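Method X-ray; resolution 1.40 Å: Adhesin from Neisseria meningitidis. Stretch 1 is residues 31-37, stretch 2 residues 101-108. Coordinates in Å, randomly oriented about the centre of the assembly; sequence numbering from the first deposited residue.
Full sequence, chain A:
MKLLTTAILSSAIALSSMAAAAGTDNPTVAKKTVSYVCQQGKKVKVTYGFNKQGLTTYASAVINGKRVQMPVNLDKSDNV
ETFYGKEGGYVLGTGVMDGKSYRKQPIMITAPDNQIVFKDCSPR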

ATOM      1  N   LYS A  31     -10.747  -2.216  -9.322  1.00 38.83           N
ATOM      2  CA  LYS A  31      -9.324  -2.391  -8.996  1.00 36.83           C
ATOM      3  C   LYS A  31      -8.446  -1.530  -9.907  1.00 35.31           C
ATOM      4  O   LYS A  31      -8.750  -1.365 -11.086  1.00 45.02           O
ATOM      5  CB  LYS A  31      -8.915  -3.857  -9.201  1.00 38.58           C
ATOM      6  CG  LYS A  31      -9.681  -4.874  -8.377  1.00 38.32           C
ATOM      7  CD  LYS A  31      -9.221  -6.282  -8.711  1.00 41.42           C
ATOM      8  CE  LYS A  31     -10.062  -7.282  -7.962  1.00 45.81           C
ATOM      9  NZ  LYS A  31      -9.641  -8.659  -8.314  1.00 52.21           N
ATOM     10  N   LYS A  32      -7.359  -1.018  -9.325  1.00 29.93           N
ATOM     11  CA  LYS A  32      -6.287  -0.330 -10.105  1.00 31.54           C
ATOM     12  C   LYS A  32      -4.909  -0.798  -9.618  1.00 27.32           C
ATOM     13  O   LYS A  32      -4.663  -0.858  -8.410  1.00 27.76           O
ATOM     14  CB  LYS A  32      -6.353   1.211  -9.939  1.00 34.66           C
ATOM     15  CG  LYS A  32      -7.665   1.893 -10.309  1.00 43.69           C
ATOM     16  CD  LYS A  32      -7.962   1.851 -11.807  1.00 50.84           C
ATOM     17  CE  LYS A  32      -9.407   2.247 -12.081  1.00 57.00           C
ATOM     18  NZ  LYS A  32      -9.706   2.000 -13.514  1.00 60.06           N
ATOM     19  N   THR A  33      -3.993  -1.060 -10.549  1.00 29.73           N
ATOM     20  CA  THR A  33      -2.663  -1.609 -10.215  1.00 25.89           C
ATOM     21  C   THR A  33      -1.560  -0.596 -10.541  1.00 25.93           C
ATOM     22  O   THR A  33      -1.596   0.024 -11.624  1.00 30.65           O
ATOM     23  CB  THR A  33      -2.444  -2.944 -10.944  1.00 29.68           C
ATOM     24  OG1 THR A  33      -3.457  -3.893 -10.531  1.00 31.17           O
ATOM     25  CG2 THR A  33      -1.058  -3.537 -10.651  1.00 29.86           C
ATOM     26  N   VAL A  34      -0.600  -0.462  -9.636  1.00 24.03           N
ATOM     27  CA  VAL A  34       0.556   0.428  -9.792  1.00 23.35           C
ATOM     28  C   VAL A  34       1.841  -0.401  -9.571  1.00 22.24           C
ATOM     29  O   VAL A  34       1.920  -1.198  -8.599  1.00 22.23           O
ATOM     30  CB  VAL A  34       0.533   1.646  -8.805  1.00 24.93           C
ATOM     31  CG1 VAL A  34       1.737   2.553  -9.015  1.00 25.59           C
ATOM     32  CG2 VAL A  34      -0.767   2.399  -8.953  1.00 27.38           C
ATOM     33  N   SER A  35       2.829  -0.235 -10.482  1.00 24.54           N
ATOM     34  CA  SER A  35       4.158  -0.849 -10.314  1.00 23.00           C
ATOM     35  C   SER A  35       5.147   0.177  -9.789  1.00 22.84           C
ATOM     36  O   SER A  35       5.164   1.318 -10.282  1.00 26.09           O
ATOM     37  CB  SER A  35       4.655  -1.448 -11.667  1.00 28.29           C
ATOM     38  OG  SER A  35       3.793  -2.503 -12.042  1.00 34.81           O
ATOM     39  N   TYR A  36       5.941  -0.232  -8.787  1.00 20.64           N
ATOM     40  CA  TYR A  36       6.900   0.630  -8.073  1.00 20.05           C
ATOM     41  C   TYR A  36       8.346   0.145  -8.135  1.00 20.57           C
ATOM     42  O   TYR A  36       8.581  -1.072  -8.250  1.00 21.73           O
ATOM     43  CB  TYR A  36       6.536   0.739  -6.579  1.00 20.03           C
ATOM     44  CG  TYR A  36       5.136   1.264  -6.294  1.00 19.48           C
ATOM     45  CD1 TYR A  36       4.062   0.413  -6.244  1.00 18.59           C
ATOM     46  CD2 TYR A  36       4.916   2.629  -6.017  1.00 19.40           C
ATOM     47  CE1 TYR A  36       2.761   0.893  -5.985  1.00 19.28           C
ATOM     48  CE2 TYR A  36       3.653   3.130  -5.767  1.00 18.47           C
ATOM     49  CZ  TYR A  36       2.562   2.246  -5.755  1.00 19.39           C
ATOM     50  OH  TYR A  36       1.283   2.694  -5.491  1.00 20.60           O
ATOM     51  N   VAL A  37       9.296   1.105  -8.066  1.00 21.37           N
ATOM     52  CA  VAL A  37      10.750   0.843  -7.847  1.00 23.23           C
ATOM     53  C   VAL A  37      11.095   1.535  -6.507  1.00 21.67           C
ATOM     54  O   VAL A  37      10.747   2.731  -6.263  1.00 24.34           O
ATOM     55  CB  VAL A  37      11.618   1.315  -9.041  1.00 26.09           C
ATOM     56  CG1 VAL A  37      11.245   0.588 -10.293  1.00 30.32           C
ATOM     57  CG2 VAL A  37      11.494   2.799  -9.285  1.00 30.23           C
ATOM     58  N   SER A 101      -5.499  10.880  -7.778  1.00 45.95           N
ATOM     59  CA  SER A 101      -4.300  11.017  -6.922  1.00 39.69           C
ATOM     60  C   SER A 101      -3.450   9.736  -6.808  1.00 36.09           C
ATOM     61  O   SER A 101      -2.230   9.790  -6.591  1.00 34.83           O
ATOM     62  CB  SER A 101      -4.672  11.483  -5.478  1.00 41.36           C
ATOM     63  OG  SER A 101      -4.882  10.395  -4.549  1.00 41.11           O
ATOM     64  N   TYR A 102      -4.104   8.589  -6.907  1.00 35.35           N
ATOM     65  CA  TYR A 102      -3.475   7.360  -6.454  1.00 32.50           C
ATOM     66  C   TYR A 102      -2.165   6.968  -7.177  1.00 32.63           C
ATOM     67  O   TYR A 102      -1.284   6.421  -6.518  1.00 36.42           O
ATOM     68  CB  TYR A 102      -4.494   6.187  -6.456  1.00 34.26           C
ATOM     69  CG  TYR A 102      -4.735   5.580  -7.815  1.00 36.14           C
ATOM     70  CD1 TYR A 102      -5.642   6.146  -8.723  1.00 39.31           C
ATOM     71  CD2 TYR A 102      -4.068   4.429  -8.200  1.00 38.19           C
ATOM     72  CE1 TYR A 102      -5.845   5.599  -9.977  1.00 39.37           C
ATOM     73  CE2 TYR A 102      -4.248   3.883  -9.451  1.00 42.09           C
ATOM     74  CZ  TYR A 102      -5.152   4.453 -10.324  1.00 42.42           C
ATOM     75  OH  TYR A 102      -5.327   3.859 -11.546  1.00 54.74           O
ATOM     76  N   ARG A 103      -2.054   7.246  -8.490  1.00 33.11           N
ATOM     77  CA  ARG A 103      -0.854   6.929  -9.298  1.00 33.74           C
ATOM     78  C   ARG A 103       0.330   7.853  -9.065  1.00 33.28           C
ATOM     79  O   ARG A 103       1.378   7.641  -9.641  1.00 37.07           O
ATOM     80  CB  ARG A 103      -1.148   6.948 -10.821  1.00 40.21           C
ATOM     81  CG  ARG A 103      -1.958   5.780 -11.312  1.00 48.25           C
ATOM     82  CD  ARG A 103      -1.855   5.561 -12.825  1.00 51.57           C
ATOM     83  NE  ARG A 103      -2.635   4.362 -13.148  1.00 59.16           N
ATOM     84  CZ  ARG A 103      -2.209   3.095 -13.043  1.00 58.83           C
ATOM     85  NH1 ARG A 103      -0.951   2.801 -12.701  1.00 54.69           N
ATOM     86  NH2 ARG A 103      -3.048   2.100 -13.329  1.00 66.94           N
ATOM     87  N   LYS A 104       0.149   8.921  -8.293  1.00 31.98           N
ATOM     88  CA  LYS A 104       1.252   9.866  -8.019  1.00 33.78           C
ATOM     89  C   LYS A 104       1.803   9.738  -6.595  1.00 28.42           C
ATOM     90  O   LYS A 104       2.682  10.507  -6.196  1.00 34.94           O
ATOM     91  CB  LYS A 104       0.773  11.319  -8.222  1.00 38.95           C
ATOM     92  CG  LYS A 104       0.018  11.638  -9.512  1.00 45.63           C
ATOM     93  CD  LYS A 104      -1.056  12.678  -9.204  1.00 51.52           C
ATOM     94  CE  LYS A 104      -1.764  13.163 -10.441  1.00 56.74           C
ATOM     95  NZ  LYS A 104      -0.867  14.013 -11.278  1.00 62.74           N
ATOM     96  N   GLN A 105       1.296   8.809  -5.810  1.00 26.67           N
ATOM     97  CA  GLN A 105       1.706   8.729  -4.408  1.00 25.15           C
ATOM     98  C   GLN A 105       2.926   7.816  -4.212  1.00 23.19           C
ATOM     99  O   GLN A 105       2.987   6.742  -4.848  1.00 24.29           O
ATOM    100  CB  GLN A 105       0.565   8.199  -3.505  1.00 25.37           C
ATOM    101  CG  GLN A 105      -0.698   9.049  -3.500  1.00 26.96           C
ATOM    102  CD  GLN A 105      -0.410  10.519  -3.263  1.00 30.09           C
ATOM    103  OE1 GLN A 105       0.147  10.881  -2.249  1.00 28.96           O
ATOM    104  NE2 GLN A 105      -0.786  11.380  -4.227  1.00 29.48           N
ATOM    105  N   PRO A 106       3.884   8.210  -3.356  1.00 22.55           N
ATOM    106  CA  PRO A 106       4.922   7.259  -2.950  1.00 20.91           C
ATOM    107  C   PRO A 106       4.351   6.230  -1.957  1.00 19.62           C
ATOM    108  O   PRO A 106       3.319   6.517  -1.320  1.00 20.22           O
ATOM    109  CB  PRO A 106       5.958   8.153  -2.278  1.00 23.44           C
ATOM    110  CG  PRO A 106       5.090   9.211  -1.591  1.00 25.89           C
ATOM    111  CD  PRO A 106       3.918   9.448  -2.544  1.00 23.70           C
ATOM    112  N   ILE A 107       5.012   5.083  -1.776  1.00 17.46           N
ATOM    113  CA  ILE A 107       4.606   4.106  -0.746  1.00 17.11           C
ATOM    114  C   ILE A 107       5.789   3.573   0.056  1.00 17.71           C
ATOM    115  O   ILE A 107       6.967   3.695  -0.360  1.00 18.77           O
ATOM    116  CB  ILE A 107       3.785   2.900  -1.315  1.00 17.48           C
ATOM    117  CG1 ILE A 107       4.650   1.850  -2.069  1.00 18.69           C
ATOM    118  CG2 ILE A 107       2.599   3.349  -2.144  1.00 19.39           C
ATOM    119  CD1 ILE A 107       3.912   0.528  -2.361  1.00 20.09           C
ATOM    120  N   MET A 108       5.484   2.964   1.197  1.00 16.86           N
ATOM    121  CA  MET A 108       6.423   2.093   1.937  1.00 17.24           C
ATOM    122  C   MET A 108       5.681   0.889   2.468  1.00 15.99           C
ATOM    123  O   MET A 108       4.445   0.980   2.682  1.00 16.85           O
ATOM    124  CB  MET A 108       7.132   2.840   3.046  1.00 21.46           C
ATOM    125  CG  MET A 108       6.169   3.396   4.117  1.00 23.01           C
ATOM    126  SD  MET A 108       6.955   4.444   5.362  1.00 28.86           S
ATOM    127  CE  MET A 108       7.662   5.844   4.578  1.00 36.25           C
TER
HETATM  128  O   HOH W   1       1.030   5.282  -6.145  1.00 26.58           O

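Strand 31-37 packs against a loop, 101-106, that leads into the strand beginning at Ile107; together they bury 386 Å². Alternation along the first strand selects the participants: the CA-to-CB bonds of Lys32 and Tyr36 point toward the second stretch, those of Thr33 and Ser35 away. Thr33 nevertheless contributes its backbone. The extended arm of Arg103 (chi1 m, chi2 and chi3 t) carries the guanidinium to the Thr33 carbonyl, which lies near the guanidinium plane and accepts two weak hydrogen bonds, from NH1 (NH1 to O, 3.0 Å) and NH2 (NH2 to O, 3.1 Å), both at 132°. An arginine suits this exposed position because two nitrogens can share one oxygen while the charge stays near solvent.

Tyr102, with chi1 p, brings its ring down to the strand although its CB points sideways. Its CE2 lies 3.8 Å from CG2 of buried Val34, an apolar contact, and its OH lies 3.3 Å from CB of Lys32. The Lys32 side chain bends through two m torsions, then extends, so its aliphatic base meets the tyrosine while its amine leads away.

Tyr36 (chi1 m, chi2 87°) reaches across to the second stretch. Ile107, chi1 p and chi2 t, lays CD1 over one ring face, 3.9 Å from the centroid and 12° off the normal; its CG2 is 3.8 Å from Tyr36 CZ. The buried phenol is not left unpaired: Tyr36 OH donates to water 1 (OH to water O, 2.7 Å), which donates in turn to Tyr102 O (water O to O, 2.6 Å) and Gln105 O (water O to O, 2.8 Å), tying the ring to the loop backbone. Gln105, folded by m torsions at chi1 and chi2, turns NE2 back to Ser101 O (3.2 Å, 165°), a hydrogen bond that braces the loop internally.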